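Side-chain contacts in ABC transporter, substrate binding protein (Polyamine) (Agrobacterium tumefaciens, PDB 4EUO), which binds gamma-aminobutanoic acid in the periplasm and probably delivers it to an ABC transporter for uptake: residues Gln186-Ala190 with Ser191-Pro195; Leu246-Ala250 with Gln251-Asp255; Glu306-Tyr309 with Ala310-Lys314; Val57-Glu60 with Gly61-Ala65; Lys75-Phe78 with Ser79-Asp82. All coordinates share one frame; numbering follows the deposited sequence.

Contact 1: Gln186-Ala190 with Ser191-Pro195; sequences QQLIA and SAEAP
S191 folds back on Q187 in a local contact at the C-terminal end of helix 182-190, where an ST turn leads the chain out of the helix and toward strand 196-200 of this periplasmic binding protein fold. The serine hydroxyl works in both directions. As a donor, S191 OG reaches the backbone oxygen of Q187 at 2.8 Å, and S191 N reaches the same oxygen at 2.9 Å from the other face of the carbonyl plane, so Q187 O is held by two bonds from one residue. As an acceptor, S191 OG receives E193 N, the bond that defines the turn. Its torsion makes this double use possible: with chi1 at 68°, OG lies between the backbone N and the carbonyl carbon, close both to the last helical turn and to the chain that follows.

A192, with positive phi, marks the departure from helical geometry, and A192 N still bonds to I189 O. Two residues on, A194 N approaches L188 O from well above its carbonyl plane at 3.1 Å, although the N-H itself points almost straight at the oxygen (169°). N108, from outside the turn, offers its side-chain amide to I189 O.

Apolar packing follows the same path. The CB atoms of L188 and A194 sit 4.2 Å apart, and both side chains lie on T133 of strand 132-135. E193, its chain extended, runs obliquely past L188, so that the carboxylate carbon E193 CD comes to 3.6 Å from L188 CD2.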
loop_
_atom_site.group_PDB
_atom_site.type_symbol
_atom_site.label_atom_id
_atom_site.label_comp_id
_atom_site.label_asym_id
_atom_site.label_seq_id
_atom_site.Cartn_x
_atom_site.Cartn_y
_atom_site.Cartn_z
ATOM N N GLN A 186 -9.661 4.763 7.869
ATOM C CA GLN A 186 -9.578 5.935 8.726
ATOM C C GLN A 186 -10.898 6.192 9.454
ATOM O O GLN A 186 -10.892 6.478 10.650
ATOM C CB GLN A 186 -9.187 7.142 7.874
ATOM C CG GLN A 186 -7.721 7.046 7.382
ATOM C CD GLN A 186 -7.445 8.053 6.326
ATOM O OE1 GLN A 186 -8.114 8.109 5.255
ATOM N NE2 GLN A 186 -6.384 8.839 6.519
ATOM N N GLN A 187 -12.027 6.033 8.745
ATOM C CA GLN A 187 -13.347 6.214 9.386
ATOM C C GLN A 187 -13.540 5.188 10.492
ATOM O O GLN A 187 -14.012 5.555 11.566
ATOM C CB GLN A 187 -14.431 6.031 8.310
ATOM C CG GLN A 187 -15.890 6.156 8.821
ATOM C CD GLN A 187 -16.425 4.774 9.254
ATOM O OE1 GLN A 187 -16.840 4.572 10.399
ATOM N NE2 GLN A 187 -16.380 3.763 8.379
ATOM N N LEU A 188 -13.236 3.915 10.230
ATOM C CA LEU A 188 -13.444 2.879 11.216
ATOM C C LEU A 188 -12.650 3.116 12.482
ATOM O O LEU A 188 -13.209 2.976 13.585
ATOM C CB LEU A 188 -13.138 1.504 10.624
ATOM C CG LEU A 188 -14.156 1.016 9.612
ATOM C CD1 LEU A 188 -13.651 -0.207 8.874
ATOM C CD2 LEU A 188 -15.516 0.731 10.268
ATOM N N ILE A 189 -11.368 3.500 12.365
ATOM C CA ILE A 189 -10.543 3.777 13.524
ATOM C C ILE A 189 -11.063 5.046 14.219
ATOM O O ILE A 189 -11.325 5.015 15.435
ATOM C CB ILE A 189 -9.042 3.941 13.122
ATOM C CG1 ILE A 189 -8.447 2.662 12.468
ATOM C CG2 ILE A 189 -8.229 4.443 14.320
ATOM C CD1 ILE A 189 -8.329 1.465 13.434
ATOM N N ALA A 190 -11.189 6.164 13.477
ATOM C CA ALA A 190 -11.549 7.436 14.097
ATOM C C ALA A 190 -12.922 7.420 14.780
ATOM O O ALA A 190 -13.072 8.064 15.828
ATOM C CB ALA A 190 -11.467 8.574 13.074
ATOM N N SER A 191 -13.861 6.674 14.248
ATOM C CA SER A 191 -15.227 6.606 14.796
ATOM C C SER A 191 -15.319 5.627 15.964
ATOM O O SER A 191 -16.369 5.556 16.622
ATOM C CB SER A 191 -16.184 6.111 13.726
ATOM O OG SER A 191 -15.950 4.758 13.389
ATOM N N ALA A 192 -14.275 4.797 16.158
ATOM C CA ALA A 192 -14.254 3.705 17.120
ATOM C C ALA A 192 -15.292 2.640 16.761
ATOM O O ALA A 192 -15.574 1.762 17.573
ATOM C CB ALA A 192 -14.435 4.197 18.549
ATOM N N GLU A 193 -15.780 2.623 15.497
ATOM C CA GLU A 193 -16.621 1.517 15.053
ATOM C C GLU A 193 -15.753 0.237 15.071
ATOM O O GLU A 193 -16.225 -0.837 15.385
ATOM C CB GLU A 193 -17.171 1.802 13.653
ATOM C CG GLU A 193 -18.206 0.842 13.119
ATOM C CD GLU A 193 -18.769 1.295 11.783
ATOM O OE1 GLU A 193 -18.667 2.502 11.457
ATOM O OE2 GLU A 193 -19.260 0.424 11.035
ATOM N N ALA A 194 -14.468 0.358 14.685
ATOM C CA ALA A 194 -13.459 -0.705 14.840
ATOM C C ALA A 194 -12.240 0.041 15.278
ATOM O O ALA A 194 -11.481 0.573 14.469
ATOM C CB ALA A 194 -13.223 -1.452 13.546
ATOM N N PRO A 195 -12.093 0.212 16.603
ATOM C CA PRO A 195 -11.092 1.148 17.117
ATOM C C PRO A 195 -9.636 0.753 16.987
ATOM O O PRO A 195 -8.748 1.551 17.278
ATOM C CB PRO A 195 -11.497 1.331 18.580
ATOM C CG PRO A 195 -12.122 0.015 18.924
ATOM C CD PRO A 195 -12.918 -0.351 17.687
#

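Contact 2: Leu246-Ala250 with Gln251-Asp255; sequences LATSA and QAQAD
Q253 reaches back toward A247, while S249 turns its hydroxyl to L246 and, through a water, to A252. The amide and the water thus span the short link between helices 237-247 and 250-260. Q253 leaves its helix with CG beside the backbone N and folds again at chi2 (-77°), a course that carries NE2 to A247 O at 3.0 Å. A247 O lies in the amide plane of Q253, though NE2 is tilted from the A247 carbonyl plane. NE2 also meets S98 O and OE1 receives V265 N, which fixes the rotation of this buried amide.

S249 is the N-cap residue, but its side chain makes no capping bond. Its OG donates instead to a lone pair of L246 O, in the carbonyl plane at 2.6 Å, and accepts from a water. That water accepts from A252 N at 3.0 Å, relaying the serine to the new helix. The methyl A252 CB tucks in beside S249 OG at 3.6 Å.

Q251 NE2 bonds to D255 OD1, and D255 OD2 forms a salt bridge with K23 of helix 10-28. W20 of that helix packs on A247 and Q253, while A247 and T248 rest on L228 of strand 215-229.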
loop_
_atom_site.group_PDB
_atom_site.type_symbol
_atom_site.label_atom_id
_atom_site.label_comp_id
_atom_site.label_asym_id
_atom_site.label_seq_id
_atom_site.Cartn_x
_atom_site.Cartn_y
_atom_site.Cartn_z
ATOM N N LEU A 246 9.420 11.534 -13.334
ATOM C CA LEU A 246 9.300 12.645 -12.429
ATOM C C LEU A 246 8.896 12.170 -11.012
ATOM O O LEU A 246 9.532 12.529 -10.022
ATOM C CB LEU A 246 8.299 13.671 -13.001
ATOM C CG LEU A 246 8.014 14.943 -12.178
ATOM C CD1 LEU A 246 7.034 14.704 -11.007
ATOM C CD2 LEU A 246 9.286 15.679 -11.740
ATOM N N ALA A 247 7.819 11.377 -10.927
ATOM C CA ALA A 247 7.292 10.944 -9.624
ATOM C C ALA A 247 8.301 10.156 -8.787
ATOM O O ALA A 247 8.224 10.162 -7.546
ATOM C CB ALA A 247 6.056 10.090 -9.857
ATOM N N THR A 248 9.206 9.460 -9.473
ATOM C CA THR A 248 10.214 8.635 -8.811
ATOM C C THR A 248 11.566 9.323 -8.656
ATOM O O THR A 248 12.503 8.704 -8.126
ATOM C CB THR A 248 10.358 7.268 -9.449
ATOM O OG1 THR A 248 10.848 7.418 -10.786
ATOM C CG2 THR A 248 9.054 6.478 -9.451
ATOM N N SER A 249 11.648 10.613 -9.061
ATOM C CA SER A 249 12.889 11.371 -8.878
ATOM C C SER A 249 13.046 11.764 -7.389
ATOM O O SER A 249 12.107 11.700 -6.592
ATOM C CB SER A 249 12.934 12.573 -9.814
ATOM O OG SER A 249 11.913 13.504 -9.528
ATOM N N ALA A 250 14.266 12.159 -6.996
ATOM C CA ALA A 250 14.612 12.348 -5.604
ATOM C C ALA A 250 13.786 13.338 -4.849
ATOM O O ALA A 250 13.273 13.002 -3.781
ATOM C CB ALA A 250 16.096 12.684 -5.463
ATOM N N GLN A 251 13.666 14.566 -5.377
ATOM C CA GLN A 251 12.895 15.578 -4.664
ATOM C C GLN A 251 11.409 15.224 -4.601
ATOM O O GLN A 251 10.801 15.387 -3.550
ATOM C CB GLN A 251 13.103 16.994 -5.262
ATOM C CG GLN A 251 12.598 18.119 -4.358
ATOM C CD GLN A 251 13.320 18.240 -3.039
ATOM O OE1 GLN A 251 14.532 18.501 -2.977
ATOM N NE2 GLN A 251 12.582 18.103 -1.956
ATOM N N ALA A 252 10.840 14.756 -5.726
ATOM C CA ALA A 252 9.438 14.343 -5.807
ATOM C C ALA A 252 9.157 13.224 -4.788
ATOM O O ALA A 252 8.129 13.280 -4.109
ATOM C CB ALA A 252 9.118 13.876 -7.213
ATOM N N GLN A 253 10.091 12.273 -4.633
ATOM C CA GLN A 253 9.897 11.187 -3.669
ATOM C C GLN A 253 10.024 11.697 -2.224
ATOM O O GLN A 253 9.269 11.290 -1.318
ATOM C CB GLN A 253 10.887 10.072 -3.936
ATOM C CG GLN A 253 10.453 9.172 -5.081
ATOM C CD GLN A 253 9.362 8.225 -4.618
ATOM O OE1 GLN A 253 9.507 7.597 -3.571
ATOM N NE2 GLN A 253 8.258 8.104 -5.382
ATOM N N ALA A 254 11.006 12.595 -1.977
ATOM C CA ALA A 254 11.141 13.157 -0.639
ATOM C C ALA A 254 9.867 13.939 -0.295
ATOM O O ALA A 254 9.394 13.858 0.823
ATOM C CB ALA A 254 12.359 14.095 -0.595
ATOM N N ASP A 255 9.311 14.698 -1.248
ATOM C CA ASP A 255 8.096 15.466 -0.965
ATOM C C ASP A 255 6.892 14.574 -0.719
ATOM O O ASP A 255 6.125 14.852 0.195
ATOM C CB ASP A 255 7.817 16.481 -2.091
ATOM C CG ASP A 255 8.884 17.582 -2.204
ATOM O OD1 ASP A 255 9.735 17.687 -1.289
ATOM O OD2 ASP A 255 8.922 18.239 -3.242
HETATM O O HOH W 1 12.198 15.576 -8.220
#

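Contact 3: Glu306-Tyr309 with Ala310-Lys314; sequences ERWY and AWQAK. With SO4 (sulfate ion), chain F.
Q312 lies one turn beyond W308 on helix 301-313, at the end of the modelled chain, and illustrates i to i+4 packing of an amide on an indole. Its CB sits over the preceding turn, 3.6 Å from Y309 O. With chi1 at -81°, CG stands anti to the carbonyl carbon and hangs above the rim of one face of the W308 ring. CD then comes to 3.5 Å from W308 NE1. At the tip the two branches part: OE1 meets the edge of the Y309 ring, 3.3 Å from CD1, whereas NE2 stands off the NE1-CE2-CZ2 rim of the indole, 3.4 Å from W308 NE1. These two nitrogens are both donors and do not bond to one another; each gives a hydrogen bond to K136 O.

W311 shares the Q312 side of the indole. The six-membered rings of W308 and W311 meet obliquely, their planes 42° apart, the two CZ3 atoms 4.0 Å from each other. W311 also stacks on F166 of helix 162-170 and donates NE1 to D170.

The R307 guanidinium pairs with D163 and, edge-on, holds a sulfate, probably from the crystallisation liquor: NH2 to O4 at 3.0 Å and, almost straight at 177°, NH1 to O1 at 2.6 Å.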
loop_
_atom_site.group_PDB
_atom_site.type_symbol
_atom_site.label_atom_id
_atom_site.label_comp_id
_atom_site.label_asym_id
_atom_site.label_seq_id
_atom_site.Cartn_x
_atom_site.Cartn_y
_atom_site.Cartn_z
ATOM N N GLU A 306 -8.335 -16.673 -4.865
ATOM C CA GLU A 306 -9.482 -17.606 -4.871
ATOM C C GLU A 306 -9.727 -18.149 -3.474
ATOM O O GLU A 306 -10.860 -18.155 -2.986
ATOM C CB GLU A 306 -9.211 -18.763 -5.848
ATOM C CG GLU A 306 -9.403 -18.333 -7.292
ATOM C CD GLU A 306 -9.349 -19.419 -8.352
ATOM O OE1 GLU A 306 -9.566 -20.607 -8.017
ATOM O OE2 GLU A 306 -9.127 -19.069 -9.534
ATOM N N ARG A 307 -8.655 -18.562 -2.783
ATOM C CA ARG A 307 -8.766 -19.104 -1.431
ATOM C C ARG A 307 -9.236 -18.069 -0.418
ATOM O O ARG A 307 -10.027 -18.378 0.477
ATOM C CB ARG A 307 -7.435 -19.766 -1.026
ATOM C CG ARG A 307 -7.225 -20.977 -1.953
ATOM C CD ARG A 307 -6.111 -21.894 -1.574
ATOM N NE ARG A 307 -6.290 -22.457 -0.236
ATOM C CZ ARG A 307 -5.350 -23.148 0.389
ATOM N NH1 ARG A 307 -4.175 -23.358 -0.194
ATOM N NH2 ARG A 307 -5.549 -23.578 1.625
ATOM N N TRP A 308 -8.707 -16.834 -0.543
ATOM C CA TRP A 308 -9.076 -15.750 0.345
ATOM C C TRP A 308 -10.575 -15.424 0.253
ATOM O O TRP A 308 -11.245 -15.385 1.270
ATOM C CB TRP A 308 -8.211 -14.519 0.015
ATOM C CG TRP A 308 -8.636 -13.266 0.717
ATOM C CD1 TRP A 308 -9.386 -12.248 0.205
ATOM C CD2 TRP A 308 -8.401 -12.943 2.095
ATOM N NE1 TRP A 308 -9.572 -11.263 1.164
ATOM C CE2 TRP A 308 -8.982 -11.676 2.334
ATOM C CE3 TRP A 308 -7.683 -13.574 3.135
ATOM C CZ2 TRP A 308 -8.912 -11.046 3.572
ATOM C CZ3 TRP A 308 -7.618 -12.954 4.369
ATOM C CH2 TRP A 308 -8.206 -11.692 4.577
ATOM N N TYR A 309 -11.086 -15.226 -0.965
ATOM C CA TYR A 309 -12.506 -14.893 -1.124
ATOM C C TYR A 309 -13.405 -16.057 -0.754
ATOM O O TYR A 309 -14.448 -15.836 -0.139
ATOM C CB TYR A 309 -12.793 -14.327 -2.520
ATOM C CG TYR A 309 -12.081 -13.013 -2.754
ATOM C CD1 TYR A 309 -12.293 -11.921 -1.912
ATOM C CD2 TYR A 309 -11.148 -12.879 -3.769
ATOM C CE1 TYR A 309 -11.609 -10.726 -2.108
ATOM C CE2 TYR A 309 -10.454 -11.693 -3.969
ATOM C CZ TYR A 309 -10.675 -10.622 -3.117
ATOM O OH TYR A 309 -9.952 -9.473 -3.295
ATOM N N ALA A 310 -12.983 -17.295 -1.047
ATOM C CA ALA A 310 -13.772 -18.468 -0.644
ATOM C C ALA A 310 -13.819 -18.573 0.873
ATOM O O ALA A 310 -14.887 -18.791 1.449
ATOM C CB ALA A 310 -13.183 -19.729 -1.241
ATOM N N TRP A 311 -12.693 -18.293 1.558
ATOM C CA TRP A 311 -12.689 -18.350 3.002
ATOM C C TRP A 311 -13.597 -17.257 3.590
ATOM O O TRP A 311 -14.338 -17.498 4.548
ATOM C CB TRP A 311 -11.247 -18.245 3.553
ATOM C CG TRP A 311 -11.253 -17.942 5.015
ATOM C CD1 TRP A 311 -11.510 -18.825 6.021
ATOM C CD2 TRP A 311 -11.183 -16.641 5.631
ATOM N NE1 TRP A 311 -11.577 -18.164 7.224
ATOM C CE2 TRP A 311 -11.389 -16.820 7.014
ATOM C CE3 TRP A 311 -10.988 -15.336 5.142
ATOM C CZ2 TRP A 311 -11.403 -15.759 7.915
ATOM C CZ3 TRP A 311 -10.993 -14.278 6.039
ATOM C CH2 TRP A 311 -11.215 -14.492 7.409
ATOM N N GLN A 312 -13.549 -16.039 3.025
ATOM C CA GLN A 312 -14.397 -14.964 3.524
ATOM C C GLN A 312 -15.880 -15.362 3.473
ATOM O O GLN A 312 -16.638 -15.043 4.398
ATOM C CB GLN A 312 -14.178 -13.684 2.709
ATOM C CG GLN A 312 -12.933 -12.918 3.177
ATOM C CD GLN A 312 -12.804 -11.614 2.453
ATOM O OE1 GLN A 312 -13.099 -11.521 1.268
ATOM N NE2 GLN A 312 -12.311 -10.580 3.129
ATOM N N ALA A 313 -16.264 -16.114 2.424
ATOM C CA ALA A 313 -17.670 -16.528 2.233
ATOM C C ALA A 313 -18.058 -17.797 2.998
ATOM O O ALA A 313 -19.250 -18.090 3.117
ATOM C CB ALA A 313 -17.962 -16.671 0.756
ATOM N N LYS A 314 -17.087 -18.515 3.555
ATOM C CA LYS A 314 -17.315 -19.750 4.320
ATOM C C LYS A 314 -18.092 -19.483 5.613
ATOM O O LYS A 314 -17.851 -18.488 6.290
ATOM C CB LYS A 314 -15.969 -20.451 4.609
ATOM C CG LYS A 314 -16.044 -21.725 5.457
ATOM C CD LYS A 314 -14.717 -22.504 5.485
ATOM C CE LYS A 314 -13.585 -21.822 6.230
ATOM N NZ LYS A 314 -13.779 -21.835 7.705
HETATM S S SO4 F . -1.911 -24.605 2.356
HETATM O O1 SO4 F . -2.342 -24.788 0.990
HETATM O O2 SO4 F . -1.132 -25.796 2.785
HETATM O O3 SO4 F . -1.067 -23.414 2.475
HETATM O O4 SO4 F . -3.114 -24.437 3.148
#

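Contact 4: Val57-Glu60 with Gly61-Ala65; sequences VDVE and GDYAA
E60 OE1 is gripped by Y40 OH and by a water 2.9 Å away, and this water links it to D62. The water lies 2.8 Å from D62 OD1, but it has more acceptors around it than protons to give, so the two bonds may not both be made at once. D62 turns back because chi1, 68°, sets its CG between the backbone N and the carbonyl carbon; its other oxygen, OD2, is held by a salt bridge with R301. The second carboxylate oxygen of E60, OE2, meets Y135 OH.

Here strand 56-60 of the central sheet passes directly into a helix, the two short axes crossing at 102°, and the junction lies at the ligand pocket: E60 touches the bound gamma-aminobutanoic acid. E60 is also the N-cap residue of helix 61-67, and E60 O accepts A64 N at 3.0 Å, the first-turn bond of that helix.

V59, the residue before E60, packs against the new helix. V59 CB approaches Y63 CD2 obliquely at 3.8 Å, and its CG2 branch meets A64 CB, also at 3.8 Å. The Y63 ring stacks in turn on Y40 of helix 40-48, the residue whose hydroxyl reaches E60 OE1.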
loop_
_atom_site.group_PDB
_atom_site.type_symbol
_atom_site.label_atom_id
_atom_site.label_comp_id
_atom_site.label_asym_id
_atom_site.label_seq_id
_atom_site.Cartn_x
_atom_site.Cartn_y
_atom_site.Cartn_z
ATOM N N VAL A 57 -0.968 4.460 -13.056
ATOM C CA VAL A 57 -1.729 3.948 -11.923
ATOM C C VAL A 57 -0.770 3.547 -10.798
ATOM O O VAL A 57 0.224 2.863 -11.025
ATOM C CB VAL A 57 -2.592 2.736 -12.334
ATOM C CG1 VAL A 57 -3.541 2.304 -11.206
ATOM C CG2 VAL A 57 -3.432 3.015 -13.598
ATOM N N ASP A 58 -1.133 3.942 -9.587
ATOM C CA ASP A 58 -0.428 3.477 -8.409
ATOM C C ASP A 58 -1.139 2.175 -7.974
ATOM O O ASP A 58 -2.340 2.165 -7.670
ATOM C CB ASP A 58 -0.512 4.557 -7.333
ATOM C CG ASP A 58 0.187 4.194 -6.050
ATOM O OD1 ASP A 58 -0.110 3.112 -5.507
ATOM O OD2 ASP A 58 1.037 4.972 -5.611
ATOM N N VAL A 59 -0.367 1.078 -7.984
ATOM C CA VAL A 59 -0.909 -0.248 -7.675
ATOM C C VAL A 59 -0.089 -0.908 -6.581
ATOM O O VAL A 59 1.016 -0.481 -6.275
ATOM C CB VAL A 59 -0.909 -1.158 -8.945
ATOM C CG1 VAL A 59 -1.788 -0.584 -10.044
ATOM C CG2 VAL A 59 0.512 -1.406 -9.450
ATOM N N GLU A 60 -0.596 -2.037 -6.052
ATOM C CA GLU A 60 0.198 -2.825 -5.120
ATOM C C GLU A 60 1.303 -3.555 -5.868
ATOM O O GLU A 60 1.078 -4.028 -7.003
ATOM C CB GLU A 60 -0.718 -3.798 -4.369
ATOM C CG GLU A 60 -1.570 -3.034 -3.348
ATOM C CD GLU A 60 -2.919 -3.654 -3.032
ATOM O OE1 GLU A 60 -3.556 -4.253 -3.922
ATOM O OE2 GLU A 60 -3.387 -3.453 -1.893
ATOM N N GLY A 61 2.473 -3.702 -5.234
ATOM C CA GLY A 61 3.609 -4.302 -5.936
ATOM C C GLY A 61 3.419 -5.738 -6.377
ATOM O O GLY A 61 4.001 -6.151 -7.397
ATOM N N ASP A 62 2.638 -6.528 -5.641
ATOM C CA ASP A 62 2.426 -7.914 -6.061
ATOM C C ASP A 62 1.570 -7.976 -7.331
ATOM O O ASP A 62 1.811 -8.806 -8.208
ATOM C CB ASP A 62 1.816 -8.742 -4.927
ATOM C CG ASP A 62 0.396 -8.351 -4.594
ATOM O OD1 ASP A 62 0.187 -7.186 -4.164
ATOM O OD2 ASP A 62 -0.500 -9.177 -4.804
ATOM N N TYR A 63 0.579 -7.079 -7.429
ATOM C CA TYR A 63 -0.198 -6.967 -8.651
ATOM C C TYR A 63 0.728 -6.524 -9.800
ATOM O O TYR A 63 0.744 -7.166 -10.876
ATOM C CB TYR A 63 -1.344 -5.964 -8.474
ATOM C CG TYR A 63 -2.013 -5.632 -9.787
ATOM C CD1 TYR A 63 -3.047 -6.421 -10.283
ATOM C CD2 TYR A 63 -1.594 -4.535 -10.550
ATOM C CE1 TYR A 63 -3.667 -6.115 -11.499
ATOM C CE2 TYR A 63 -2.207 -4.223 -11.764
ATOM C CZ TYR A 63 -3.234 -5.015 -12.225
ATOM O OH TYR A 63 -3.840 -4.689 -13.420
ATOM N N ALA A 64 1.562 -5.478 -9.582
ATOM C CA ALA A 64 2.454 -4.969 -10.650
ATOM C C ALA A 64 3.348 -6.054 -11.196
ATOM O O ALA A 64 3.585 -6.086 -12.420
ATOM C CB ALA A 64 3.329 -3.863 -10.080
ATOM N N ALA A 65 3.891 -6.923 -10.327
ATOM C CA ALA A 65 4.859 -7.931 -10.727
ATOM C C ALA A 65 4.260 -9.052 -11.538
ATOM O O ALA A 65 5.023 -9.828 -12.139
ATOM C CB ALA A 65 5.621 -8.457 -9.519
HETATM O O HOH W 2 -2.583 -6.949 -4.483
#

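Contact 5: Lys75-Phe78 with Ser79-Asp82; sequences KLDF and SVID
An Asx turn built on D77 and S79 shapes the 75-82 segment, part of the long irregular connection between helix 61-67 and strand 96-107. One carboxylate oxygen takes two bonds from the same serine: S79 OG lies 2.7 Å from D77 OD1 on its syn side, and S79 N lies 3.0 Å from D77 OD1 on the anti side, both somewhat out of the carboxylate plane and toward the same face. The D77 torsion, with CG anti to the backbone N (chi1 -175°), swings the carboxylate forward over the residues that follow.

The backbone oxygen of D77 is likewise used twice. I81 N approaches in the carbonyl plane, at 2.9 Å and with an N-H angle of 179°, while V80 N comes from above that plane at 3.1 Å. Four bonds therefore converge on two oxygens of a single aspartate and define a tight turn outside any regular helix. The remaining carboxylate oxygen, OD2, rests against V80 CG2, the two side chains crossing at about a right angle.

L76 and I81, both buried, make an apolar contact: L76 CD1 meets I81 CD1 at 4.0 Å, and both residues pack on I244 of helix 237-247. F78 CE1 meets I81 CG2 at 4.1 Å, the two side chains oblique, while K83 makes a cation-pi contact with the F78 ring and V91 and V96 lie against it. I81 O sits at the edge of this ring, near its plane and 3.5 Å from F78 CD1, and it also makes a CA-H...O contact with F78 CA at 3.3 Å.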
loop_
_atom_site.group_PDB
_atom_site.type_symbol
_atom_site.label_atom_id
_atom_site.label_comp_id
_atom_site.label_asym_id
_atom_site.label_seq_id
_atom_site.Cartn_x
_atom_site.Cartn_y
_atom_site.Cartn_z
ATOM N N LYS A 75 5.266 -2.002 -21.336
ATOM C CA LYS A 75 6.607 -2.148 -20.811
ATOM C C LYS A 75 7.081 -0.727 -20.568
ATOM O O LYS A 75 6.792 0.189 -21.362
ATOM C CB LYS A 75 7.525 -2.838 -21.843
ATOM C CG LYS A 75 7.413 -4.350 -21.803
ATOM C CD LYS A 75 8.420 -5.030 -22.724
ATOM C CE LYS A 75 8.264 -6.530 -22.750
ATOM N NZ LYS A 75 8.857 -7.173 -21.547
ATOM N N LEU A 76 7.769 -0.493 -19.449
ATOM C CA LEU A 76 8.233 0.859 -19.179
ATOM C C LEU A 76 9.429 1.235 -20.074
ATOM O O LEU A 76 10.241 0.370 -20.426
ATOM C CB LEU A 76 8.605 1.060 -17.698
ATOM C CG LEU A 76 7.451 0.950 -16.684
ATOM C CD1 LEU A 76 7.930 1.409 -15.322
ATOM C CD2 LEU A 76 6.221 1.780 -17.086
ATOM N N ASP A 77 9.542 2.517 -20.387
ATOM C CA ASP A 77 10.648 3.002 -21.233
ATOM C C ASP A 77 11.793 3.406 -20.308
ATOM O O ASP A 77 11.796 4.509 -19.753
ATOM C CB ASP A 77 10.199 4.188 -22.099
ATOM C CG ASP A 77 11.244 4.666 -23.091
ATOM O OD1 ASP A 77 12.412 4.232 -22.978
ATOM O OD2 ASP A 77 10.900 5.504 -23.950
ATOM N N PHE A 78 12.767 2.500 -20.138
ATOM C CA PHE A 78 13.923 2.771 -19.297
ATOM C C PHE A 78 15.007 3.650 -19.953
ATOM O O PHE A 78 16.034 3.919 -19.331
ATOM C CB PHE A 78 14.474 1.510 -18.639
ATOM C CG PHE A 78 13.538 0.960 -17.587
ATOM C CD1 PHE A 78 13.423 1.578 -16.347
ATOM C CD2 PHE A 78 12.783 -0.177 -17.835
ATOM C CE1 PHE A 78 12.550 1.070 -15.372
ATOM C CE2 PHE A 78 11.925 -0.697 -16.855
ATOM C CZ PHE A 78 11.829 -0.072 -15.628
ATOM N N SER A 79 14.732 4.172 -21.151
ATOM C CA SER A 79 15.625 5.171 -21.748
ATOM C C SER A 79 15.162 6.545 -21.225
ATOM O O SER A 79 15.898 7.527 -21.301
ATOM C CB SER A 79 15.590 5.110 -23.278
ATOM O OG SER A 79 14.435 5.730 -23.823
ATOM N N VAL A 80 13.920 6.598 -20.669
ATOM C CA VAL A 80 13.336 7.800 -20.102
ATOM C C VAL A 80 13.379 7.694 -18.559
ATOM O O VAL A 80 13.767 8.651 -17.892
ATOM C CB VAL A 80 11.897 8.013 -20.636
ATOM C CG1 VAL A 80 11.196 9.148 -19.904
ATOM C CG2 VAL A 80 11.919 8.286 -22.146
ATOM N N ILE A 81 12.910 6.561 -18.004
ATOM C CA ILE A 81 12.944 6.344 -16.557
ATOM C C ILE A 81 14.358 5.819 -16.247
ATOM O O ILE A 81 14.747 4.754 -16.731
ATOM C CB ILE A 81 11.823 5.360 -16.132
ATOM C CG1 ILE A 81 10.415 5.929 -16.450
ATOM C CG2 ILE A 81 11.940 5.005 -14.632
ATOM C CD1 ILE A 81 9.383 4.861 -16.704
ATOM N N ASP A 82 15.060 6.530 -15.409
ATOM C CA ASP A 82 16.419 6.173 -15.012
ATOM C C ASP A 82 16.355 5.317 -13.772
ATOM O O ASP A 82 16.112 5.835 -12.689
ATOM C CB ASP A 82 17.243 7.454 -14.780
ATOM C CG ASP A 82 18.665 7.207 -14.278
ATOM O OD1 ASP A 82 19.121 6.041 -14.326
ATOM O OD2 ASP A 82 19.304 8.175 -13.816
#

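Along the chain the order is contact 4, contact 5, contact 1, contact 2 and contact 3, and none touches another. Contacts 2 and 5 lie on the same side of the chain's centre, about 16 Å apart between centres, and share helix 237-247: contact 2 contains its end and contact 5 packs against it. Contact 1 lies across the centre from contact 5, about 41 Å away, and contact 3 likewise from contact 2, about 39 Å away. Contact 4, nearest the middle and on the central sheet, includes a residue of the ligand pocket. The others are local packing at a helix end (contact 1), an interhelical link (contact 2), the C-terminal helix (contact 3) and an irregular turn (contact 5).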